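Local coordinates for AAC3-I (Uncultured bacterium, PDB 5HMN), which probably transfers an acetyl group from acetyl-coenzyme A to an amino group of aminoglycoside antibiotics, as a GNAT-family resistance enzyme, at residues His8-Ser11 with Leu17-Thr20; Gly67-Tyr72 with Glu106-Leu111; Tyr87-Ala92 with Ile134-Lys139. One frame throughout, in Å; residues are numbered along the deposited sequence.

Contact 1 (His8-Ser11 with Leu17-Thr20); sequences HQLS and LMET
Leu-10 overlaps both Leu-17 and Met-18, giving one methyl to each residue of the helix. Its CD2 meets CD2 of Leu-17 at 3.7 Å and lies 3.9 Å from that residue's CB. The other methyl, CD1, comes up against the helix backbone itself, 3.8 Å from CA of Met-18, and is as close to sulfur SD of the same residue, again 3.8 Å away. The thioether curls back there because the Met-18 chain starts trans at chi1 (-173°) and then bends at chi2 (73°). CD2 of Leu-17 has a second neighbour: it sits at the edge of the His-8 ring, near its plane, with CD2 of the imidazole 4.1 Å off. The polar end of that ring is engaged elsewhere, NE2 being hydrogen-bonded to Glu-14 OE1 in the short connection. Leu-10 and Met-18 are buried and also touch Ala-56 of the neighbouring strand 54-61, while Phe-77 of the second subunit packs on Met-18. Leu-17 and His-8 lie nearer the surface. Here the first strand of the sheet runs through a short link into helix 15-28, which folds back over one sheet face: the opening strand-helix unit of the GNAT fold.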
loop_
_atom_site.group_PDB
_atom_site.type_symbol
_atom_site.label_atom_id
_atom_site.label_comp_id
_atom_site.label_asym_id
_atom_site.label_seq_id
_atom_site.Cartn_x
_atom_site.Cartn_y
_atom_site.Cartn_z
ATOM N N HIS C 8 9.424 -19.928 -1.190
ATOM C CA HIS C 8 8.781 -20.184 -2.473
ATOM C C HIS C 8 7.718 -19.133 -2.817
ATOM O O HIS C 8 6.836 -18.843 -2.012
ATOM C CB HIS C 8 8.169 -21.590 -2.448
ATOM C CG HIS C 8 7.273 -21.888 -3.605
ATOM N ND1 HIS C 8 7.720 -21.911 -4.909
ATOM C CD2 HIS C 8 5.954 -22.189 -3.654
ATOM C CE1 HIS C 8 6.713 -22.207 -5.711
ATOM N NE2 HIS C 8 5.630 -22.381 -4.975
ATOM N N GLN C 9 7.808 -18.554 -4.010
ATOM C CA GLN C 9 6.773 -17.627 -4.465
ATOM C C GLN C 9 5.570 -18.399 -4.989
ATOM O O GLN C 9 5.702 -19.247 -5.875
ATOM C CB GLN C 9 7.303 -16.686 -5.544
ATOM C CG GLN C 9 6.247 -15.715 -6.053
ATOM C CD GLN C 9 6.790 -14.702 -7.046
ATOM O OE1 GLN C 9 7.968 -14.725 -7.403
ATOM N NE2 GLN C 9 5.925 -13.805 -7.498
ATOM N N LEU C 10 4.398 -18.115 -4.434
ATOM C CA LEU C 10 3.185 -18.821 -4.834
ATOM C C LEU C 10 2.777 -18.457 -6.263
ATOM O O LEU C 10 2.788 -17.288 -6.640
ATOM C CB LEU C 10 2.042 -18.517 -3.865
ATOM C CG LEU C 10 2.292 -18.909 -2.404
ATOM C CD1 LEU C 10 1.003 -18.836 -1.599
ATOM C CD2 LEU C 10 2.913 -20.290 -2.305
ATOM N N SER C 11 2.427 -19.472 -7.049
ATOM C CA SER C 11 1.986 -19.271 -8.426
ATOM C C SER C 11 0.460 -19.282 -8.476
ATOM O O SER C 11 -0.183 -19.643 -7.488
ATOM C CB SER C 11 2.566 -20.360 -9.334
ATOM O OG SER C 11 1.724 -21.497 -9.360
ATOM N N LEU C 17 -2.006 -23.673 -1.494
ATOM C CA LEU C 17 -0.924 -23.230 -0.615
ATOM C C LEU C 17 -1.275 -21.908 0.059
ATOM O O LEU C 17 -0.934 -21.677 1.216
ATOM C CB LEU C 17 0.382 -23.089 -1.398
ATOM C CG LEU C 17 1.373 -24.252 -1.320
ATOM C CD1 LEU C 17 0.701 -25.559 -1.680
ATOM C CD2 LEU C 17 2.571 -24.004 -2.223
ATOM N N MET C 18 -1.962 -21.040 -0.676
ATOM C CA MET C 18 -2.376 -19.748 -0.147
ATOM C C MET C 18 -3.334 -19.930 1.026
ATOM O O MET C 18 -3.250 -19.214 2.023
ATOM C CB MET C 18 -3.031 -18.906 -1.249
ATOM C CG MET C 18 -3.353 -17.484 -0.837
ATOM S SD MET C 18 -1.861 -16.491 -0.703
ATOM C CE MET C 18 -2.381 -15.252 0.473
ATOM N N GLU C 19 -4.230 -20.912 0.906
ATOM C CA GLU C 19 -5.211 -21.210 1.951
ATOM C C GLU C 19 -4.560 -21.658 3.248
ATOM O O GLU C 19 -5.004 -21.300 4.340
ATOM C CB GLU C 19 -6.185 -22.290 1.472
ATOM C CG GLU C 19 -7.181 -21.800 0.439
ATOM C CD GLU C 19 -7.522 -20.334 0.617
ATOM O OE1 GLU C 19 -8.463 -20.030 1.382
ATOM O OE2 GLU C 19 -6.853 -19.482 -0.009
ATOM N N THR C 20 -3.515 -22.467 3.123
ATOM C CA THR C 20 -2.771 -22.934 4.281
ATOM C C THR C 20 -1.985 -21.778 4.892
ATOM O O THR C 20 -1.880 -21.655 6.111
ATOM C CB THR C 20 -1.818 -24.079 3.904
ATOM O OG1 THR C 20 -2.569 -25.140 3.299
ATOM C CG2 THR C 20 -1.097 -24.608 5.136
#

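Contact 2 (Gly67-Tyr72 with Glu106-Leu111)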
loop_
_atom_site.group_PDB
_atom_site.type_symbol
_atom_site.label_atom_id
_atom_site.label_comp_id
_atom_site.label_asym_id
_atom_site.label_seq_id
_atom_site.Cartn_x
_atom_site.Cartn_y
_atom_site.Cartn_z
ATOM N N GLY C 67 5.791 -20.298 7.527
ATOM C CA GLY C 67 5.811 -18.847 7.486
ATOM C C GLY C 67 5.469 -18.328 6.110
ATOM O O GLY C 67 5.371 -19.097 5.156
ATOM N N GLY C 68 5.311 -17.012 5.993
ATOM C CA GLY C 68 5.000 -16.428 4.710
ATOM C C GLY C 68 4.918 -14.916 4.695
ATOM O O GLY C 68 4.982 -14.256 5.734
ATOM N N LEU C 69 4.755 -14.375 3.492
ATOM C CA LEU C 69 4.773 -12.941 3.262
ATOM C C LEU C 69 3.811 -12.579 2.135
ATOM O O LEU C 69 3.770 -13.255 1.103
ATOM C CB LEU C 69 6.202 -12.487 2.925
ATOM C CG LEU C 69 6.493 -11.047 2.516
ATOM C CD1 LEU C 69 7.883 -10.658 2.997
ATOM C CD2 LEU C 69 6.389 -10.875 1.003
ATOM N N ALA C 70 3.028 -11.524 2.347
ATOM C CA ALA C 70 2.171 -10.968 1.303
ATOM C C ALA C 70 2.560 -9.517 1.042
ATOM O O ALA C 70 2.675 -8.722 1.978
ATOM C CB ALA C 70 0.708 -11.064 1.701
ATOM N N ALA C 71 2.764 -9.169 -0.226
ATOM C CA ALA C 71 3.228 -7.829 -0.569
ATOM C C ALA C 71 2.589 -7.310 -1.855
ATOM O O ALA C 71 2.119 -8.087 -2.686
ATOM C CB ALA C 71 4.743 -7.813 -0.695
ATOM N N TYR C 72 2.592 -5.992 -2.008
ATOM C CA TYR C 72 2.023 -5.342 -3.186
ATOM C C TYR C 72 3.068 -4.455 -3.842
ATOM O O TYR C 72 3.696 -3.631 -3.177
ATOM C CB TYR C 72 0.794 -4.512 -2.807
ATOM C CG TYR C 72 -0.372 -5.312 -2.255
ATOM C CD1 TYR C 72 -0.455 -5.613 -0.904
ATOM C CD2 TYR C 72 -1.399 -5.745 -3.087
ATOM C CE1 TYR C 72 -1.522 -6.343 -0.396
ATOM C CE2 TYR C 72 -2.467 -6.470 -2.589
ATOM C CZ TYR C 72 -2.522 -6.767 -1.244
ATOM O OH TYR C 72 -3.585 -7.486 -0.744
ATOM N N GLU C 106 14.756 -11.445 2.187
ATOM C CA GLU C 106 15.871 -11.561 1.256
ATOM C C GLU C 106 15.371 -12.006 -0.116
ATOM O O GLU C 106 15.858 -11.543 -1.149
ATOM C CB GLU C 106 16.920 -12.541 1.787
ATOM C CG GLU C 106 18.097 -12.757 0.851
ATOM C CD GLU C 106 19.290 -13.389 1.542
ATOM O OE1 GLU C 106 19.087 -14.320 2.353
ATOM O OE2 GLU C 106 20.430 -12.951 1.279
ATOM N N LYS C 107 14.386 -12.899 -0.113
ATOM C CA LYS C 107 13.756 -13.367 -1.340
ATOM C C LYS C 107 12.978 -12.244 -2.013
ATOM O O LYS C 107 12.979 -12.122 -3.238
ATOM C CB LYS C 107 12.828 -14.542 -1.045
ATOM C CG LYS C 107 11.978 -14.987 -2.219
ATOM C CD LYS C 107 12.808 -15.691 -3.269
ATOM C CE LYS C 107 11.921 -16.256 -4.363
ATOM N NZ LYS C 107 12.716 -16.960 -5.407
ATOM N N LEU C 108 12.314 -11.423 -1.206
ATOM C CA LEU C 108 11.528 -10.315 -1.738
ATOM C C LEU C 108 12.439 -9.268 -2.377
ATOM O O LEU C 108 12.062 -8.619 -3.351
ATOM C CB LEU C 108 10.678 -9.682 -0.635
ATOM C CG LEU C 108 9.633 -8.664 -1.095
ATOM C CD1 LEU C 108 8.642 -9.317 -2.046
ATOM C CD2 LEU C 108 8.915 -8.053 0.095
ATOM N N LYS C 109 13.641 -9.118 -1.826
ATOM C CA LYS C 109 14.637 -8.200 -2.375
ATOM C C LYS C 109 15.065 -8.603 -3.781
ATOM O O LYS C 109 15.056 -7.786 -4.700
ATOM C CB LYS C 109 15.868 -8.132 -1.470
ATOM C CG LYS C 109 15.654 -7.395 -0.158
ATOM C CD LYS C 109 16.954 -7.313 0.626
ATOM C CE LYS C 109 16.779 -6.524 1.912
ATOM N NZ LYS C 109 18.059 -6.385 2.660
ATOM N N GLU C 110 15.452 -9.867 -3.949
ATOM C CA GLU C 110 15.903 -10.339 -5.257
ATOM C C GLU C 110 14.741 -10.386 -6.248
ATOM O O GLU C 110 14.941 -10.291 -7.456
ATOM C CB GLU C 110 16.575 -11.710 -5.142
ATOM C CG GLU C 110 15.677 -12.817 -4.641
ATOM C CD GLU C 110 16.404 -14.144 -4.512
ATOM O OE1 GLU C 110 17.404 -14.210 -3.765
ATOM O OE2 GLU C 110 15.977 -15.121 -5.162
ATOM N N LEU C 111 13.522 -10.515 -5.732
ATOM C CA LEU C 111 12.336 -10.415 -6.575
ATOM C C LEU C 111 12.091 -8.964 -6.972
ATOM O O LEU C 111 11.660 -8.677 -8.090
ATOM C CB LEU C 111 11.110 -10.979 -5.861
ATOM C CG LEU C 111 10.935 -12.498 -5.866
ATOM C CD1 LEU C 111 9.683 -12.878 -5.097
ATOM C CD2 LEU C 111 10.870 -13.023 -7.288
#
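With chi1 trans in both residues (175° in Leu-69, -170° in Leu-108), each leucine holds its CG opposite its own backbone N and sends its branched end straight into the gap between strand 64-75 and helix 100-115. The two side chains cross at about a right angle. One methyl of the helix does most of the touching: Leu-108 CD2 rests against both methyls of Leu-69, 3.9 Å from CD2 and 4.0 Å from CD1. The same methyl comes within 4.3 Å of CB of Ala-71, two residues along the strand on the same side of the sheet. Leu-108 CD1 adds a looser touch of 4.1 Å to Leu-69 CD2. Around this spot Ile-55, Ile-86 and Ile-120 from three other strands also touch Leu-108, and Leu-57 and Leu-89 flank Leu-69. Ala-70 points to the opposite sheet face, where Phe-77 of the second subunit packs. The charged residues of the helix segment lie off this interface, and Lys-107 and Glu-110 make a long salt bridge of their own. Helix and strand are therefore joined here by apolar methyl contacts alone, so shape and exclusion of water, with no directional bond, set the fit in the core of this GNAT domain.

Contact 3 (Tyr87-Ala92 with Ile134-Lys139). With COA (coenzyme A), chain J.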
loop_
_atom_site.group_PDB
_atom_site.type_symbol
_atom_site.label_atom_id
_atom_site.label_comp_id
_atom_site.label_asym_id
_atom_site.label_seq_id
_atom_site.Cartn_x
_atom_site.Cartn_y
_atom_site.Cartn_z
ATOM N N TYR C 87 2.607 -6.151 3.224
ATOM C CA TYR C 87 1.378 -6.015 3.982
ATOM C C TYR C 87 1.405 -6.888 5.231
ATOM O O TYR C 87 1.258 -6.379 6.335
ATOM C CB TYR C 87 0.155 -6.362 3.131
ATOM C CG TYR C 87 -1.138 -5.907 3.778
ATOM C CD1 TYR C 87 -1.687 -4.664 3.482
ATOM C CD2 TYR C 87 -1.791 -6.706 4.712
ATOM C CE1 TYR C 87 -2.863 -4.241 4.087
ATOM C CE2 TYR C 87 -2.960 -6.294 5.317
ATOM C CZ TYR C 87 -3.494 -5.063 5.005
ATOM O OH TYR C 87 -4.660 -4.656 5.618
ATOM N N ASP C 88 1.582 -8.196 5.046
ATOM C CA ASP C 88 1.618 -9.150 6.154
ATOM C C ASP C 88 2.885 -10.007 6.093
ATOM O O ASP C 88 3.310 -10.421 5.019
ATOM C CB ASP C 88 0.387 -10.072 6.138
ATOM C CG ASP C 88 -0.872 -9.416 6.707
ATOM O OD1 ASP C 88 -0.778 -8.549 7.582
ATOM O OD2 ASP C 88 -1.987 -9.788 6.293
ATOM N N LEU C 89 3.468 -10.270 7.257
ATOM C CA LEU C 89 4.652 -11.114 7.370
ATOM C C LEU C 89 4.584 -11.886 8.679
ATOM O O LEU C 89 4.443 -11.293 9.747
ATOM C CB LEU C 89 5.933 -10.275 7.310
ATOM C CG LEU C 89 7.253 -11.000 7.592
ATOM C CD1 LEU C 89 7.527 -12.059 6.543
ATOM C CD2 LEU C 89 8.405 -10.008 7.658
ATOM N N ALA C 90 4.681 -13.210 8.602
ATOM C CA ALA C 90 4.550 -14.031 9.804
ATOM C C ALA C 90 5.328 -15.335 9.731
ATOM O O ALA C 90 5.462 -15.940 8.667
ATOM C CB ALA C 90 3.087 -14.327 10.075
ATOM N N VAL C 91 5.824 -15.757 10.886
ATOM C CA VAL C 91 6.494 -17.037 11.047
ATOM C C VAL C 91 5.859 -17.779 12.224
ATOM O O VAL C 91 5.590 -17.178 13.271
ATOM C CB VAL C 91 8.012 -16.860 11.283
ATOM C CG1 VAL C 91 8.671 -18.193 11.615
ATOM C CG2 VAL C 91 8.672 -16.222 10.061
ATOM N N ALA C 92 5.610 -19.073 12.047
ATOM C CA ALA C 92 5.017 -19.897 13.098
ATOM C C ALA C 92 5.849 -19.845 14.372
ATOM O O ALA C 92 7.081 -19.855 14.325
ATOM C CB ALA C 92 4.855 -21.345 12.626
ATOM N N ILE C 134 9.881 -5.226 15.115
ATOM C CA ILE C 134 10.599 -3.956 15.091
ATOM C C ILE C 134 12.110 -4.174 15.123
ATOM O O ILE C 134 12.853 -3.482 14.428
ATOM C CB ILE C 134 10.183 -3.054 16.266
ATOM C CG1 ILE C 134 8.675 -2.811 16.234
ATOM C CG2 ILE C 134 10.931 -1.729 16.222
ATOM C CD1 ILE C 134 8.186 -1.893 17.326
ATOM N N ALA C 135 12.561 -5.139 15.919
ATOM C CA ALA C 135 13.978 -5.494 15.946
ATOM C C ALA C 135 14.402 -6.040 14.588
ATOM O O ALA C 135 15.518 -5.797 14.128
ATOM C CB ALA C 135 14.262 -6.507 17.041
ATOM N N LEU C 136 13.495 -6.781 13.956
ATOM C CA LEU C 136 13.718 -7.321 12.621
ATOM C C LEU C 136 13.805 -6.216 11.577
ATOM O O LEU C 136 14.683 -6.221 10.723
ATOM C CB LEU C 136 12.594 -8.294 12.246
ATOM C CG LEU C 136 12.600 -8.842 10.817
ATOM C CD1 LEU C 136 13.641 -9.934 10.655
ATOM C CD2 LEU C 136 11.218 -9.350 10.427
ATOM N N TYR C 137 12.876 -5.273 11.631
ATOM C CA TYR C 137 12.829 -4.223 10.628
ATOM C C TYR C 137 13.932 -3.181 10.829
ATOM O O TYR C 137 14.403 -2.579 9.864
ATOM C CB TYR C 137 11.455 -3.553 10.638
ATOM C CG TYR C 137 10.345 -4.468 10.175
ATOM C CD1 TYR C 137 10.588 -5.464 9.237
ATOM C CD2 TYR C 137 9.060 -4.342 10.679
ATOM C CE1 TYR C 137 9.576 -6.306 8.810
ATOM C CE2 TYR C 137 8.042 -5.179 10.257
ATOM C CZ TYR C 137 8.306 -6.158 9.324
ATOM O OH TYR C 137 7.295 -6.992 8.904
ATOM N N SER C 138 14.344 -2.974 12.077
ATOM C CA SER C 138 15.364 -1.965 12.381
ATOM C C SER C 138 16.736 -2.366 11.840
ATOM O O SER C 138 17.560 -1.508 11.514
ATOM C CB SER C 138 15.452 -1.723 13.889
ATOM O OG SER C 138 14.219 -1.250 14.401
ATOM N N LYS C 139 16.971 -3.670 11.745
ATOM C CA LYS C 139 18.232 -4.192 11.235
ATOM C C LYS C 139 18.312 -4.090 9.710
ATOM O O LYS C 139 19.401 -3.974 9.146
ATOM C CB LYS C 139 18.422 -5.650 11.668
ATOM C CG LYS C 139 17.540 -6.628 10.905
ATOM C CD LYS C 139 17.511 -8.026 11.495
ATOM C CE LYS C 139 17.293 -9.055 10.389
ATOM N NZ LYS C 139 18.178 -10.246 10.532
HETATM N N1A COA J . 13.373 -10.386 19.917
HETATM C C2A COA J . 14.471 -9.661 19.575
HETATM N N3A COA J . 14.984 -9.651 18.338
HETATM C C4A COA J . 14.370 -10.386 17.402
HETATM C C5A COA J . 13.293 -11.120 17.712
HETATM C C6A COA J . 12.794 -11.125 18.983
HETATM N N6A COA J . 11.692 -11.765 19.600
HETATM N N7A COA J . 12.905 -11.746 16.617
HETATM C C8A COA J . 13.751 -11.428 15.626
HETATM N N9A COA J . 14.651 -10.583 16.124
HETATM C C1B COA J . 15.694 -9.993 15.458
HETATM C C2B COA J . 16.855 -10.526 15.744
HETATM O O2B COA J . 17.883 -9.540 15.501
HETATM C C3B COA J . 17.048 -11.611 14.702
HETATM O O3B COA J . 18.301 -11.925 14.478
HETATM P P3B COA J . 19.120 -12.864 15.433
HETATM O O7A COA J . 20.359 -13.186 14.723
HETATM O O8A COA J . 19.446 -12.134 16.648
HETATM O O9A COA J . 18.406 -14.103 15.839
HETATM C C4B COA J . 16.398 -10.890 13.455
HETATM O O4B COA J . 15.448 -10.138 13.874
HETATM C C5B COA J . 15.818 -11.934 12.478
HETATM O O5B COA J . 15.025 -12.900 13.108
HETATM P P1A COA J . 14.243 -13.923 12.250
HETATM O O1A COA J . 14.504 -15.219 12.793
HETATM O O2A COA J . 14.681 -13.851 10.898
HETATM O O3A COA J . 12.769 -13.649 12.501
HETATM P P2A COA J . 11.643 -14.691 12.605
HETATM O O4A COA J . 11.801 -15.673 11.611
HETATM O O5A COA J . 11.645 -15.242 13.903
HETATM O O6A COA J . 10.279 -13.964 12.558
HETATM C CBP COA J . 8.582 -12.390 12.997
HETATM C CCP COA J . 10.089 -12.698 13.028
HETATM C CDP COA J . 8.042 -12.540 11.588
HETATM C CEP COA J . 8.336 -10.933 13.428
HETATM C CAP COA J . 7.907 -13.339 13.945
HETATM O OAP COA J . 8.247 -12.964 15.208
HETATM C C9P COA J . 6.412 -13.299 13.849
HETATM O O9P COA J . 5.837 -13.927 13.048
HETATM N N8P COA J . 5.646 -12.533 14.751
HETATM C C7P COA J . 4.244 -12.494 14.728
HETATM C C6P COA J . 3.596 -11.597 13.657
HETATM C C5P COA J . 4.257 -10.229 13.373
HETATM O O5P COA J . 4.619 -9.492 14.260
HETATM N N4P COA J . 4.396 -9.868 11.993
HETATM C C3P COA J . 4.977 -8.656 11.518
HETATM C C2P COA J . 4.090 -7.972 10.446
HETATM S S1P COA J . 4.987 -6.616 9.705
#
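The coenzyme A cleft of the GNAT fold runs between strand 82-91 and helix 131-140, and Leu-89 meets Leu-136 and Tyr-137 across it. At the start of the strand segment, Tyr-87 and Asp-88 both face Ala-70 in a classic beta bulge, in the place known from the fourth strand of GNAT enzymes, where it is thought to help open the sheet for the pantetheine arm. That arm then pairs with the strand backbone: N4P of the cofactor donates to the carbonyl oxygen of Leu-89 at 2.7 Å, and N of Val-91 donates almost straight to O9P at 2.8 Å (170°). Farther out, Val-91 CG2 lies 3.5 Å from pyrophosphate oxygen O4A. Thr-102 and the backbone N atoms of Arg-97, Gly-99 and Ala-101 also hydrogen-bond the cofactor, in the manner of the family's pyrophosphate-binding loop. On the helix side, Leu-136 CD1 packs on C5B of the ribose at 3.5 Å, while CB of Ala-135 touches N3A of the adenine at the same distance.

Direct contact between the segments is slight. CG of Tyr-137 is anti to the carbonyl carbon (chi1 -67°), which brings the phenol end nearer the strand than its CB direction suggests. Phe-149 of the second subunit meets its ring, and S1P lies at the ring edge, in plane, though its modelled approach to OH is doubtfully short. In the Leu-89 conformer described, one of two modelled, CD2 points tip to tip at Leu-136 CD2, 4.0 Å away. Leu-89 and Tyr-137 slide past each other in opposite directions, leaving Leu-89 CD2 3.4 Å from Tyr-137 OH.

In the fold
The three contacts share one mixed sheet. Contact 1 closes early in the chain, joining the edge strand 5-9 to helix 15-28; contacts 2 and 3 come later and interleave, since both strands come before both helices along the chain. Centres of contacts 2 and 3 are about 11 Å apart, and their strands pair directly, with Gly-68 N to Ala-90 O at 2.9 Å. Contact 1 touches contact 2 through Gln-9 and Leu-111; its centre lies about 12 Å from that of contact 2 and about 19 Å from that of contact 3, on the other side of the chain's centre. Contact 2 thus sits in the core between the N-terminal edge and the cofactor cleft, and helix 100-115, which it packs, also helps bind coenzyme A.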